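Local coordinates for protein 3'-5' exonuclease crn-4 (Caenorhabditis elegans, PDB 5DK5) that degrades RNA and DNA from the 3' end as a DEDDh-family exonuclease and takes part in apoptotic DNA degradation, at residues Leu218-Ser223 against Arg271-Gly276. Residues are numbered along the deposited sequence; the frame is centred on the assembly and turned at random.
Sequences LTCCAS and RYCRKG. With ZN (zinc ion), chain I.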
loop_
_atom_site.group_PDB
_atom_site.type_symbol
_atom_site.label_atom_id
_atom_site.label_comp_id
_atom_site.label_asym_id
_atom_site.label_seq_id
_atom_site.Cartn_x
_atom_site.Cartn_y
_atom_site.Cartn_z
ATOM N N LEU B 218 -28.831 -6.782 7.005
ATOM C CA LEU B 218 -28.378 -6.200 5.748
ATOM C C LEU B 218 -29.415 -6.428 4.655
ATOM O O LEU B 218 -29.702 -7.568 4.284
ATOM C CB LEU B 218 -27.028 -6.791 5.335
ATOM C CG LEU B 218 -25.841 -6.508 6.260
ATOM C CD1 LEU B 218 -24.552 -6.999 5.614
ATOM C CD2 LEU B 218 -25.733 -5.026 6.609
ATOM N N THR B 219 -29.975 -5.330 4.152
ATOM C CA THR B 219 -31.009 -5.376 3.122
ATOM C C THR B 219 -30.522 -4.706 1.842
ATOM O O THR B 219 -29.523 -3.988 1.848
ATOM C CB THR B 219 -32.302 -4.687 3.592
ATOM O OG1 THR B 219 -32.034 -3.310 3.887
ATOM C CG2 THR B 219 -32.856 -5.373 4.834
ATOM N N CYS B 220 -31.250 -4.930 0.750
ATOM C CA CYS B 220 -30.810 -4.501 -0.574
ATOM C C CYS B 220 -31.199 -3.067 -0.923
ATOM O O CYS B 220 -30.680 -2.501 -1.885
ATOM C CB CYS B 220 -31.383 -5.438 -1.638
ATOM S SG CYS B 220 -33.195 -5.500 -1.670
ATOM N N CYS B 221 -32.115 -2.483 -0.156
ATOM C CA CYS B 221 -32.661 -1.175 -0.501
ATOM C C CYS B 221 -33.076 -0.365 0.721
ATOM O O CYS B 221 -33.423 -0.918 1.765
ATOM C CB CYS B 221 -33.860 -1.344 -1.439
ATOM S SG CYS B 221 -34.621 0.204 -1.975
ATOM N N ALA B 222 -33.034 0.957 0.573
ATOM C CA ALA B 222 -33.463 1.876 1.621
ATOM C C ALA B 222 -33.934 3.188 0.999
ATOM O O ALA B 222 -33.381 3.642 0.000
ATOM C CB ALA B 222 -32.336 2.127 2.604
ATOM N N SER B 223 -34.956 3.793 1.594
ATOM C CA SER B 223 -35.541 5.014 1.050
ATOM C C SER B 223 -34.610 6.219 1.193
ATOM O O SER B 223 -34.678 7.156 0.402
ATOM C CB SER B 223 -36.876 5.313 1.733
ATOM O OG SER B 223 -37.479 6.467 1.173
ATOM N N ARG B 271 -35.008 -8.841 4.411
ATOM C CA ARG B 271 -36.150 -8.225 5.072
ATOM C C ARG B 271 -36.912 -7.294 4.132
ATOM O O ARG B 271 -38.124 -7.127 4.268
ATOM C CB ARG B 271 -35.689 -7.455 6.313
ATOM C CG ARG B 271 -36.643 -7.534 7.491
ATOM C CD ARG B 271 -36.796 -8.956 7.985
ATOM N NE ARG B 271 -38.188 -9.400 7.937
ATOM C CZ ARG B 271 -38.593 -10.616 7.580
ATOM N NH1 ARG B 271 -37.723 -11.550 7.212
ATOM N NH2 ARG B 271 -39.889 -10.901 7.584
ATOM N N TYR B 272 -36.206 -6.697 3.175
ATOM C CA TYR B 272 -36.824 -5.729 2.278
ATOM C C TYR B 272 -37.580 -6.401 1.131
ATOM O O TYR B 272 -38.806 -6.317 1.056
ATOM C CB TYR B 272 -35.768 -4.776 1.711
ATOM C CG TYR B 272 -36.367 -3.586 1.003
ATOM C CD1 TYR B 272 -36.727 -3.659 -0.335
ATOM C CD2 TYR B 272 -36.585 -2.393 1.676
ATOM C CE1 TYR B 272 -37.283 -2.576 -0.984
ATOM C CE2 TYR B 272 -37.139 -1.304 1.036
ATOM C CZ TYR B 272 -37.486 -1.400 -0.294
ATOM O OH TYR B 272 -38.037 -0.315 -0.934
ATOM N N CYS B 273 -36.848 -7.069 0.243
ATOM C CA CYS B 273 -37.437 -7.635 -0.970
ATOM C C CYS B 273 -38.088 -8.994 -0.725
ATOM O O CYS B 273 -38.750 -9.537 -1.609
ATOM C CB CYS B 273 -36.373 -7.764 -2.062
ATOM S SG CYS B 273 -35.082 -8.972 -1.710
ATOM N N ARG B 274 -37.890 -9.537 0.473
ATOM C CA ARG B 274 -38.508 -10.800 0.873
ATOM C C ARG B 274 -38.165 -11.941 -0.081
ATOM O O ARG B 274 -38.984 -12.827 -0.327
ATOM C CB ARG B 274 -40.029 -10.634 0.976
ATOM C CG ARG B 274 -40.475 -9.749 2.126
ATOM C CD ARG B 274 -40.272 -10.442 3.468
ATOM N NE ARG B 274 -40.277 -9.498 4.582
ATOM C CZ ARG B 274 -41.373 -9.058 5.194
ATOM N NH1 ARG B 274 -42.575 -9.464 4.809
ATOM N NH2 ARG B 274 -41.261 -8.201 6.198
ATOM N N LYS B 275 -36.947 -11.913 -0.614
ATOM C CA LYS B 275 -36.446 -12.993 -1.453
ATOM C C LYS B 275 -35.215 -13.621 -0.813
ATOM O O LYS B 275 -34.564 -13.006 0.032
ATOM C CB LYS B 275 -36.122 -12.482 -2.859
ATOM C CG LYS B 275 -37.356 -12.082 -3.652
ATOM C CD LYS B 275 -37.050 -11.909 -5.131
ATOM C CE LYS B 275 -36.181 -10.690 -5.391
ATOM N NZ LYS B 275 -35.999 -10.446 -6.849
ATOM N N GLY B 276 -34.912 -14.851 -1.210
ATOM C CA GLY B 276 -33.754 -15.555 -0.690
ATOM C C GLY B 276 -32.481 -14.776 -0.947
ATOM O O GLY B 276 -32.336 -14.128 -1.984
HETATM ZN ZN ZN I . -33.276 -7.687 -0.786
HETATM O O HOH W 1 -32.169 -8.810 5.518
#
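Cys220 and Cys273 meet through a zinc ion, with Cys220 SG and Cys273 SG both 2.4 Å from the metal. In both residues SG lies between the backbone N and the carbonyl carbon (chi1 60° and 67°), which in each case places the sulfur on the ion. Next in sequence to the two ligands, Cys221 and Tyr272 pack together. Cys221 CB makes a CH-pi contact over the middle of one ring face, 3.7 Å from the Tyr272 centroid. Its SG makes an oblique sulfur-aromatic contact toward the phenol end, 3.6 Å from Tyr272 OH. Cys270 and Cys280 complete the Cys4 site, and Cys270 and Cys273 form its CxxC pair; the zinc thereby ties the residue just after strand 216-219, within the mixed sheet of the exonuclease, to the loop after strand 253-256. Further back, Thr219 packs its CG2 on Arg271 CB at 3.8 Å, and its hydroxyl is hydrogen-bonded to Thr255 of the adjacent strand. A water bridges the backbones here, donating to Leu218 O and accepting from Arg271 N. Behind Cys273, Lys275 N makes a weak, long hydrogen bond to Cys273 SG (3.7 Å), which may slightly temper the thiolate's charge.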